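Local coordinates for UPF0131 protein ykqA (PDB 2QIK) that probably acts as a gamma-glutamylcyclotransferase, an acyltransferase whose chain contains two regions of the AIG2-like kind, at residues L66-H69 against K70-Q73; V85-V89 against G90-A94; R192-Y195 against S196-S199; R253-E256 against L257-P261. All coordinates share one frame; numbering follows the deposited sequence. Where two conformers were deposited one is given.

Contact 1: L66-H69 against K70-Q73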
loop_
_atom_site.group_PDB
_atom_site.type_symbol
_atom_site.label_atom_id
_atom_site.label_comp_id
_atom_site.label_asym_id
_atom_site.label_seq_id
_atom_site.Cartn_x
_atom_site.Cartn_y
_atom_site.Cartn_z
ATOM N N LEU A 66 20.435 -20.071 -3.578
ATOM C CA LEU A 66 21.094 -19.431 -4.705
ATOM C C LEU A 66 20.858 -17.935 -4.656
ATOM O O LEU A 66 21.762 -17.157 -4.837
ATOM C CB LEU A 66 20.622 -20.098 -6.022
ATOM C CG LEU A 66 21.150 -19.448 -7.306
ATOM C CD1 LEU A 66 21.222 -20.445 -8.470
ATOM C CD2 LEU A 66 20.321 -18.292 -7.751
ATOM N N CYS A 67 19.586 -17.528 -4.459
ATOM C CA CYS A 67 19.252 -16.099 -4.413
ATOM C C CYS A 67 20.001 -15.408 -3.309
ATOM O O CYS A 67 20.622 -14.365 -3.534
ATOM C CB CYS A 67 17.741 -15.979 -4.228
ATOM S SG CYS A 67 17.224 -14.239 -3.997
ATOM N N ILE A 68 19.996 -16.000 -2.128
ATOM C CA ILE A 68 20.740 -15.359 -1.009
ATOM C C ILE A 68 22.237 -15.267 -1.290
ATOM O O ILE A 68 22.843 -14.238 -1.008
ATOM C CB ILE A 68 20.431 -16.038 0.335
ATOM C CG1 ILE A 68 18.960 -15.974 0.671
ATOM C CG2 ILE A 68 21.264 -15.461 1.476
ATOM C CD1 ILE A 68 18.373 -14.508 0.720
ATOM N N HIS A 69 22.837 -16.316 -1.892
ATOM C CA HIS A 69 24.226 -16.151 -2.313
ATOM C C HIS A 69 24.447 -15.004 -3.285
ATOM O O HIS A 69 25.416 -14.262 -3.184
ATOM C CB HIS A 69 24.795 -17.421 -2.966
ATOM C CG HIS A 69 25.060 -18.546 -2.018
ATOM N ND1 HIS A 69 24.605 -19.849 -2.141
ATOM C CD2 HIS A 69 25.716 -18.517 -0.827
ATOM C CE1 HIS A 69 25.007 -20.569 -1.091
ATOM N NE2 HIS A 69 25.693 -19.763 -0.290
ATOM N N LYS A 70 23.551 -14.894 -4.287
ATOM C CA LYS A 70 23.638 -13.857 -5.292
ATOM C C LYS A 70 23.606 -12.485 -4.606
ATOM O O LYS A 70 24.303 -11.554 -4.981
ATOM C CB LYS A 70 22.559 -14.000 -6.391
ATOM C CG LYS A 70 22.774 -15.143 -7.239
ATOM C CD LYS A 70 21.615 -15.605 -8.005
ATOM C CE LYS A 70 21.429 -14.851 -9.107
ATOM N NZ LYS A 70 20.137 -15.120 -9.837
ATOM N N LEU A 71 22.671 -12.328 -3.685
ATOM C CA LEU A 71 22.563 -11.064 -2.944
ATOM C C LEU A 71 23.789 -10.784 -2.082
ATOM O O LEU A 71 24.298 -9.661 -2.045
ATOM C CB LEU A 71 21.288 -11.056 -2.073
ATOM C CG LEU A 71 19.983 -11.180 -2.865
ATOM C CD1 LEU A 71 18.817 -11.095 -1.864
ATOM C CD2 LEU A 71 19.824 -10.181 -3.953
ATOM N N ASP A 72 24.285 -11.788 -1.345
ATOM C CA ASP A 72 25.479 -11.628 -0.625
ATOM C C ASP A 72 26.640 -11.107 -1.479
ATOM O O ASP A 72 27.400 -10.228 -1.069
ATOM C CB ASP A 72 25.911 -12.956 -0.015
ATOM C CG ASP A 72 25.039 -13.482 1.055
ATOM O OD1 ASP A 72 24.275 -12.728 1.705
ATOM O OD2 ASP A 72 25.173 -14.694 1.407
ATOM N N GLN A 73 26.757 -11.660 -2.667
ATOM C CA GLN A 73 27.836 -11.262 -3.558
ATOM C C GLN A 73 27.624 -9.896 -4.177
ATOM O O GLN A 73 28.626 -9.175 -4.370
ATOM C CB GLN A 73 28.036 -12.249 -4.693
ATOM C CG GLN A 73 28.511 -13.575 -4.265
ATOM C CD GLN A 73 28.520 -14.587 -5.401
ATOM O OE1 GLN A 73 28.292 -15.763 -5.116
ATOM N NE2 GLN A 73 28.814 -14.167 -6.626
#
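L66-H69 and K70-Q73 meet one turn apart within the same alpha helix, 65-74, which links strand 55-63 to strand 79-87 of the five-stranded antiparallel sheet. Four successive backbone bonds of the i to i+4 kind run from the N atoms of K70, L71, D72 and Q73 to the O atoms of L66, C67, I68 and H69; that from L71 N to C67 O is 2.9 Å long and close to straight at the hydrogen (166°). On the buried side C67 SG lies 4.1 Å from L71 CD1, and I68 CD1 comes to 4.3 Å from the same methyl, CD1 of L71. SG points there because it stands opposite the C67 backbone N (chi1 175°). The outer side is more exposed. K70 CG lies 3.3 Å from L66 O, and the lysine chain then slants across the isobutyl group of L66, bending at chi3 (80°); the fine detail of the carbon contact between L66 and K70 is doubtful. An alanine at K70 would remove the chain beyond CB that passes L66 O and the leucine side chain, and would probably leave that side of the turn less covered. D72 sets OD2 4.0 Å from I68 CG2, while its OD1 makes a salt bridge with NZ of K80 and a hydrogen bond with OH of Y97. C67 packs on L21, L71 packs on L20, L21 and L11, the last a probable substrate-binding residue, and I68 leans on L95 and Y97 of strand 90-98.

Contact 2: V85-V89 against G90-A94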
loop_
_atom_site.group_PDB
_atom_site.type_symbol
_atom_site.label_atom_id
_atom_site.label_comp_id
_atom_site.label_asym_id
_atom_site.label_seq_id
_atom_site.Cartn_x
_atom_site.Cartn_y
_atom_site.Cartn_z
ATOM N N VAL A 85 8.899 -9.066 11.103
ATOM C CA VAL A 85 8.175 -8.288 10.097
ATOM C C VAL A 85 6.649 -8.393 10.334
ATOM O O VAL A 85 6.106 -9.504 10.393
ATOM C CB VAL A 85 8.521 -8.786 8.703
ATOM C CG1 VAL A 85 7.722 -8.020 7.642
ATOM C CG2 VAL A 85 9.957 -8.651 8.427
ATOM N N GLU A 86 5.982 -7.249 10.425
ATOM C CA GLU A 86 4.548 -7.199 10.574
ATOM C C GLU A 86 3.910 -7.197 9.173
ATOM O O GLU A 86 4.326 -6.455 8.285
ATOM C CB GLU A 86 4.146 -5.904 11.300
ATOM C CG GLU A 86 4.610 -5.774 12.763
ATOM C CD GLU A 86 4.497 -4.406 13.425
ATOM O OE1 GLU A 86 3.650 -3.670 13.023
ATOM O OE2 GLU A 86 5.194 -4.121 14.518
ATOM N N THR A 87 2.924 -8.027 8.968
ATOM C CA THR A 87 2.162 -8.150 7.720
ATOM C C THR A 87 0.702 -8.165 8.003
ATOM O O THR A 87 0.289 -8.242 9.168
ATOM C CB THR A 87 2.536 -9.397 6.926
ATOM O OG1 THR A 87 1.855 -10.568 7.444
ATOM C CG2 THR A 87 4.078 -9.642 6.873
ATOM N N ASP A 88 -0.118 -8.130 6.958
ATOM C CA ASP A 88 -1.567 -8.163 7.198
ATOM C C ASP A 88 -2.042 -9.507 7.740
ATOM O O ASP A 88 -3.212 -9.578 8.174
ATOM C CB ASP A 88 -2.311 -7.831 5.922
ATOM C CG ASP A 88 -2.246 -6.391 5.533
ATOM O OD1 ASP A 88 -1.572 -5.575 6.194
ATOM O OD2 ASP A 88 -2.846 -6.037 4.493
ATOM N N VAL A 89 -1.207 -10.559 7.680
ATOM C CA VAL A 89 -1.570 -11.853 8.165
ATOM C C VAL A 89 -0.605 -12.430 9.197
ATOM O O VAL A 89 -0.618 -13.648 9.543
ATOM C CB VAL A 89 -1.753 -12.804 7.015
ATOM C CG1 VAL A 89 -2.851 -12.384 6.077
ATOM C CG2 VAL A 89 -0.409 -13.025 6.247
ATOM N N GLY A 90 -0.123 -11.587 9.997
ATOM C CA GLY A 90 0.719 -11.968 11.069
ATOM C C GLY A 90 2.146 -11.514 10.986
ATOM O O GLY A 90 2.595 -10.933 10.050
ATOM N N ILE A 91 2.872 -11.887 12.038
ATOM C CA ILE A 91 4.270 -11.520 12.207
ATOM C C ILE A 91 5.118 -12.625 11.719
ATOM O O ILE A 91 4.899 -13.771 12.102
ATOM C CB ILE A 91 4.484 -11.018 13.673
ATOM C CG1 ILE A 91 3.560 -9.738 13.759
ATOM C CG2 ILE A 91 5.892 -10.653 13.877
ATOM C CD1 ILE A 91 3.515 -8.983 15.033
ATOM N N LYS A 92 6.162 -12.295 10.936
ATOM C CA LYS A 92 7.043 -13.243 10.245
ATOM C C LYS A 92 8.482 -12.917 10.600
ATOM O O LYS A 92 8.822 -11.759 10.720
ATOM C CB LYS A 92 6.869 -13.091 8.706
ATOM C CG LYS A 92 5.488 -13.415 8.235
ATOM C CD LYS A 92 5.442 -13.576 6.747
ATOM C CE LYS A 92 3.993 -13.938 6.245
ATOM N NZ LYS A 92 3.544 -15.325 6.558
ATOM N N ILE A 93 9.382 -13.869 10.592
ATOM C CA ILE A 93 10.807 -13.590 10.755
ATOM C C ILE A 93 11.434 -13.646 9.348
ATOM O O ILE A 93 11.266 -14.585 8.608
ATOM C CB ILE A 93 11.477 -14.587 11.718
ATOM C CG1 ILE A 93 10.887 -14.467 13.117
ATOM C CG2 ILE A 93 12.926 -14.415 11.737
ATOM C CD1 ILE A 93 11.338 -15.461 14.112
ATOM N N ALA A 94 12.208 -12.621 9.012
ATOM C CA ALA A 94 12.830 -12.517 7.688
ATOM C C ALA A 94 14.211 -11.943 7.760
ATOM O O ALA A 94 14.522 -11.146 8.615
ATOM C CB ALA A 94 11.927 -11.674 6.774
#
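T87 and G90 face each other where strand 79-87 turns back into strand 90-98, and here the contact is tightest. The carbonyl oxygen of G90 is gripped twice by T87: OG1 of T87 donates to G90 O at 2.7 Å, lying in the carbonyl plane on a lone pair, while T87 N reaches G90 O at 3.1 Å from well above that plane. With chi1 at 81°, OG1 sits between the T87 backbone N and carbonyl carbon, where it also accepts from V89 N at 3.1 Å, making an ST turn. The result is a tight antiparallel beta hairpin with D88 and V89 at its bend; the return bond of the T87-G90 pair, G90 N to T87 O, is weak. G90 has phi 113°, and a side chain there would be jammed against V89 O. A valine in place of T87 would probably leave V89 N without its acceptor and G90 O with one donor fewer, allowing the bend to flex. Further in, V85 and K92 form a hydrogen-bonded pair, V85 N to K92 O measuring 2.7 Å, and V85 CG2 packs on A94 CB at 4.0 Å, on a face also lined by L4 and F6. The other face is more open. There E86 and I91 run alongside each other in one direction, with E86 CG 4.1 Å from I91 CD1; beyond that, OE1 of E86 turns to a salt bridge with R32.

Contact 3: R192-Y195 against S196-S199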
loop_
_atom_site.group_PDB
_atom_site.type_symbol
_atom_site.label_atom_id
_atom_site.label_comp_id
_atom_site.label_asym_id
_atom_site.label_seq_id
_atom_site.Cartn_x
_atom_site.Cartn_y
_atom_site.Cartn_z
ATOM N N ARG A 192 -6.024 8.782 -13.283
ATOM C CA ARG A 192 -4.769 9.448 -13.677
ATOM C C ARG A 192 -4.854 10.889 -13.137
ATOM O O ARG A 192 -5.745 11.649 -13.539
ATOM C CB ARG A 192 -4.656 9.488 -15.183
ATOM C CG ARG A 192 -3.368 10.089 -15.701
ATOM C CD ARG A 192 -3.292 10.158 -17.166
ATOM N NE ARG A 192 -3.254 8.845 -17.687
ATOM C CZ ARG A 192 -4.274 8.158 -18.224
ATOM N NH1 ARG A 192 -5.471 8.716 -18.380
ATOM N NH2 ARG A 192 -4.086 6.907 -18.626
ATOM N N ILE A 193 -3.972 11.220 -12.205
ATOM C CA ILE A 193 -4.000 12.531 -11.550
ATOM C C ILE A 193 -2.636 13.229 -11.681
ATOM O O ILE A 193 -1.599 12.556 -11.759
ATOM C CB ILE A 193 -4.426 12.429 -10.092
ATOM C CG1 ILE A 193 -3.322 11.781 -9.205
ATOM C CG2 ILE A 193 -5.738 11.699 -9.897
ATOM C CD1 ILE A 193 -3.707 11.707 -7.725
ATOM N N PRO A 194 -2.608 14.553 -11.659
ATOM C CA PRO A 194 -1.352 15.234 -11.590
ATOM C C PRO A 194 -0.736 15.081 -10.196
ATOM O O PRO A 194 -1.432 14.979 -9.209
ATOM C CB PRO A 194 -1.692 16.712 -11.923
ATOM C CG PRO A 194 -3.093 16.651 -12.511
ATOM C CD PRO A 194 -3.737 15.484 -11.776
ATOM N N TYR A 195 0.585 15.175 -10.159
ATOM C CA TYR A 195 1.330 15.274 -8.905
ATOM C C TYR A 195 0.706 16.331 -7.950
ATOM O O TYR A 195 0.709 16.161 -6.736
ATOM C CB TYR A 195 2.765 15.588 -9.191
ATOM C CG TYR A 195 3.613 15.612 -7.946
ATOM C CD1 TYR A 195 3.920 14.483 -7.243
ATOM C CD2 TYR A 195 4.158 16.812 -7.478
ATOM C CE1 TYR A 195 4.676 14.511 -6.103
ATOM C CE2 TYR A 195 4.924 16.851 -6.334
ATOM C CZ TYR A 195 5.197 15.696 -5.674
ATOM O OH TYR A 195 5.988 15.772 -4.533
ATOM N N SER A 196 0.244 17.436 -8.495
ATOM C CA SER A 196 -0.263 18.500 -7.725
ATOM C C SER A 196 -1.536 18.146 -6.958
ATOM O O SER A 196 -1.930 18.910 -6.060
ATOM C CB SER A 196 -0.545 19.727 -8.551
ATOM O OG SER A 196 -1.544 19.455 -9.504
ATOM N N ALA A 197 -2.180 17.030 -7.269
ATOM C CA ALA A 197 -3.350 16.529 -6.499
ATOM C C ALA A 197 -2.936 15.739 -5.291
ATOM O O ALA A 197 -3.800 15.379 -4.459
ATOM C CB ALA A 197 -4.177 15.686 -7.396
ATOM N N LEU A 198 -1.664 15.391 -5.121
ATOM C CA LEU A 198 -1.299 14.462 -4.072
ATOM C C LEU A 198 -1.437 14.963 -2.667
ATOM O O LEU A 198 -1.858 14.191 -1.760
ATOM C CB LEU A 198 0.174 14.013 -4.288
ATOM C CG LEU A 198 0.625 12.817 -3.523
ATOM C CD1 LEU A 198 -0.319 11.554 -3.722
ATOM C CD2 LEU A 198 2.034 12.517 -3.941
ATOM N N SER A 199 -1.063 16.208 -2.397
ATOM C CA SER A 199 -1.128 16.641 -1.016
ATOM C C SER A 199 -2.572 16.703 -0.491
ATOM O O SER A 199 -2.804 16.426 0.695
ATOM C CB SER A 199 -0.352 17.939 -0.756
ATOM O OG SER A 199 -0.912 19.040 -1.427
#
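P194 O and Y195 O each accept a backbone hydrogen bond from three residues further on: A197 N donates to P194 O at 2.9 Å, and L198 N donates to Y195 O at 3.0 Å. Both are fairly straight at the hydrogen, yet each donor stands about 50° above the plane of its carbonyl rather than on a lone pair. Beside them S196 OG is hydrogen-bonded to Y150 OH and passes 3.7 Å from P194 CB. The two i to i+3 bonds mark a short 3-10 turn that takes the chain from the end of strand 185-193, the middle strand of a three-stranded antiparallel sheet, into helix 198-204. A197 CB lies 3.4 Å from P194 O, the carbonyl oxygen that its own N binds. The apolar partner of this methyl is I193, whose CD1 is 4.0 Å from A197 CB, with the proline ring more distant. I193 brings its CD1 there because its CG1 lies between the backbone N and carbonyl carbon (chi1 72°) and the chain then runs straight out. Y195 swings its ring to the other side of the turn, CG being opposite the backbone N (chi1 -176°), and slants across L198 so that CE1 of Y195 comes to 4.0 Å from L198 CD2. CB of L198 sits 3.3 Å from Y195 O, beside the bond that ends on this oxygen. Further out, Y195 packs on I121 and L198 on M120, both of helix 115-122, and I193 leans on I128 and Y130 of the neighbouring strand 128-132.

Contact 4: R253-E256 against L257-P261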
loop_
_atom_site.group_PDB
_atom_site.type_symbol
_atom_site.label_atom_id
_atom_site.label_comp_id
_atom_site.label_asym_id
_atom_site.label_seq_id
_atom_site.Cartn_x
_atom_site.Cartn_y
_atom_site.Cartn_z
ATOM N N ARG A 253 -22.332 4.904 -4.232
ATOM C CA ARG A 253 -22.485 5.692 -5.464
ATOM C C ARG A 253 -21.279 5.466 -6.370
ATOM O O ARG A 253 -21.423 5.294 -7.580
ATOM C CB ARG A 253 -22.608 7.174 -5.110
ATOM C CG ARG A 253 -23.916 7.720 -4.640
ATOM C CD ARG A 253 -23.980 9.267 -4.848
ATOM N NE ARG A 253 -22.931 9.960 -4.086
ATOM C CZ ARG A 253 -23.159 10.666 -2.995
ATOM N NH1 ARG A 253 -24.427 10.822 -2.525
ATOM N NH2 ARG A 253 -22.167 11.259 -2.342
ATOM N N GLY A 254 -20.067 5.469 -5.764
ATOM C CA GLY A 254 -18.863 5.283 -6.586
ATOM C C GLY A 254 -18.810 3.883 -7.146
ATOM O O GLY A 254 -18.457 3.687 -8.315
ATOM N N ALA A 255 -19.204 2.879 -6.371
ATOM C CA ALA A 255 -19.173 1.495 -6.878
ATOM C C ALA A 255 -20.189 1.298 -7.994
ATOM O O ALA A 255 -19.894 0.681 -8.994
ATOM C CB ALA A 255 -19.458 0.532 -5.766
ATOM N N GLU A 256 -21.355 1.865 -7.836
ATOM C CA GLU A 256 -22.404 1.798 -8.862
ATOM C C GLU A 256 -21.930 2.444 -10.146
ATOM O O GLU A 256 -22.207 1.947 -11.260
ATOM C CB GLU A 256 -23.672 2.528 -8.310
ATOM C CG GLU A 256 -24.401 1.797 -7.181
ATOM C CD GLU A 256 -25.293 2.748 -6.368
ATOM O OE1 GLU A 256 -25.439 3.962 -6.793
ATOM O OE2 GLU A 256 -25.910 2.285 -5.368
ATOM N N LEU A 257 -21.163 3.547 -10.026
ATOM C CA LEU A 257 -20.699 4.210 -11.242
ATOM C C LEU A 257 -19.633 3.404 -11.983
ATOM O O LEU A 257 -19.634 3.345 -13.200
ATOM C CB LEU A 257 -20.174 5.606 -10.908
ATOM C CG LEU A 257 -19.624 6.608 -11.950
ATOM C CD1 LEU A 257 -20.686 6.804 -13.006
ATOM C CD2 LEU A 257 -19.244 7.905 -11.218
ATOM N N TYR A 258 -18.696 2.822 -11.239
ATOM C CA TYR A 258 -17.511 2.277 -11.871
ATOM C C TYR A 258 -17.359 0.761 -11.877
ATOM O O TYR A 258 -16.660 0.229 -12.732
ATOM C CB TYR A 258 -16.288 2.878 -11.163
ATOM C CG TYR A 258 -16.060 4.374 -11.338
ATOM C CD1 TYR A 258 -15.640 4.885 -12.545
ATOM C CD2 TYR A 258 -16.085 5.226 -10.251
ATOM C CE1 TYR A 258 -15.398 6.200 -12.740
ATOM C CE2 TYR A 258 -15.807 6.611 -10.417
ATOM C CZ TYR A 258 -15.445 7.094 -11.672
ATOM O OH TYR A 258 -15.136 8.441 -11.887
ATOM N N LEU A 259 -17.857 0.068 -10.864
ATOM C CA LEU A 259 -17.429 -1.324 -10.620
ATOM C C LEU A 259 -18.397 -2.345 -11.219
ATOM O O LEU A 259 -19.482 -2.009 -11.672
ATOM C CB LEU A 259 -17.250 -1.559 -9.123
ATOM C CG LEU A 259 -16.343 -0.559 -8.410
ATOM C CD1 LEU A 259 -16.138 -1.015 -7.012
ATOM C CD2 LEU A 259 -14.990 -0.402 -9.153
ATOM N N SER A 260 -18.016 -3.590 -11.230
ATOM C CA SER A 260 -18.918 -4.601 -11.778
ATOM C C SER A 260 -20.155 -4.718 -10.864
ATOM O O SER A 260 -20.051 -4.614 -9.666
ATOM C CB SER A 260 -18.230 -5.961 -11.960
ATOM O OG SER A 260 -17.898 -6.602 -10.746
ATOM N N PRO A 261 -21.339 -4.961 -11.436
ATOM C CA PRO A 261 -22.516 -5.211 -10.633
ATOM C C PRO A 261 -22.315 -6.346 -9.590
ATOM O O PRO A 261 -22.756 -6.193 -8.497
ATOM C CB PRO A 261 -23.603 -5.488 -11.695
ATOM C CG PRO A 261 -23.064 -5.063 -12.954
ATOM C CD PRO A 261 -21.628 -4.985 -12.896
HETATM O O HOH W 1 -21.962 -1.522 -10.095
#
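A255 and L259 meet at the C-terminal end of helix 245-258, where a tight connection leads straight into helix 261-273. The backbone bonds come first. L257 N to R253 O and Y258 N to G254 O continue the i to i+4 pattern, and L259 N closes the last turn on A255 O at 2.8 Å although L259 has already left helical backbone angles. A255 O is crowded with partners: Y258 N adds a weak bond, and a water donates to A255 O at 3.2 Å and to L259 O at 3.0 Å, bridging the last turn to the linker. S260 then serves as N-cap of the next helix; its OG caps F263 N and is also hydrogen-bonded to OE2 of E187. Two charged side chains have partners beyond the turn: E256 forms a salt bridge with K268 of helix 261-273, and R253 one with D138. Across the turn the apolar contact is A255 with L259: CD1 of L259 lies 3.9 Å from A255 CB, placed by CG beside the L259 backbone N (chi1 -53°). L259 also touches E187 of strand 185-193 and R157 of strand 154-161, and the Y258 side chain touches V189 and Y191 of strand 185-193. The Y258 ring borders the helix backbone, its CD2 3.4 Å from G254 O, while from the preceding residue CG of L257 sits 4.0 Å above the plane of the Y258 ring, over its centre.

In the fold
The four contacts follow one another along the chain; none nests within or crosses another. Contact 1 lies inside helix 65-74, just ahead of the strands that contact 2 joins, and the two centres are about 23 Å apart. Contact 2 closes the hairpin at the edge of the five-stranded sheet. At the end of strand 185-193, contact 3 turns the chain from the three-stranded sheet into helix 198-204. Contact 4 ends helix 245-258 and starts helix 261-273, its centre about 23 Å from that of contact 3. Contacts 1 and 2 belong to one AIG2-like region, 3 and 4 to the other; the centres of contacts 1 and 4 are about 46 Å apart.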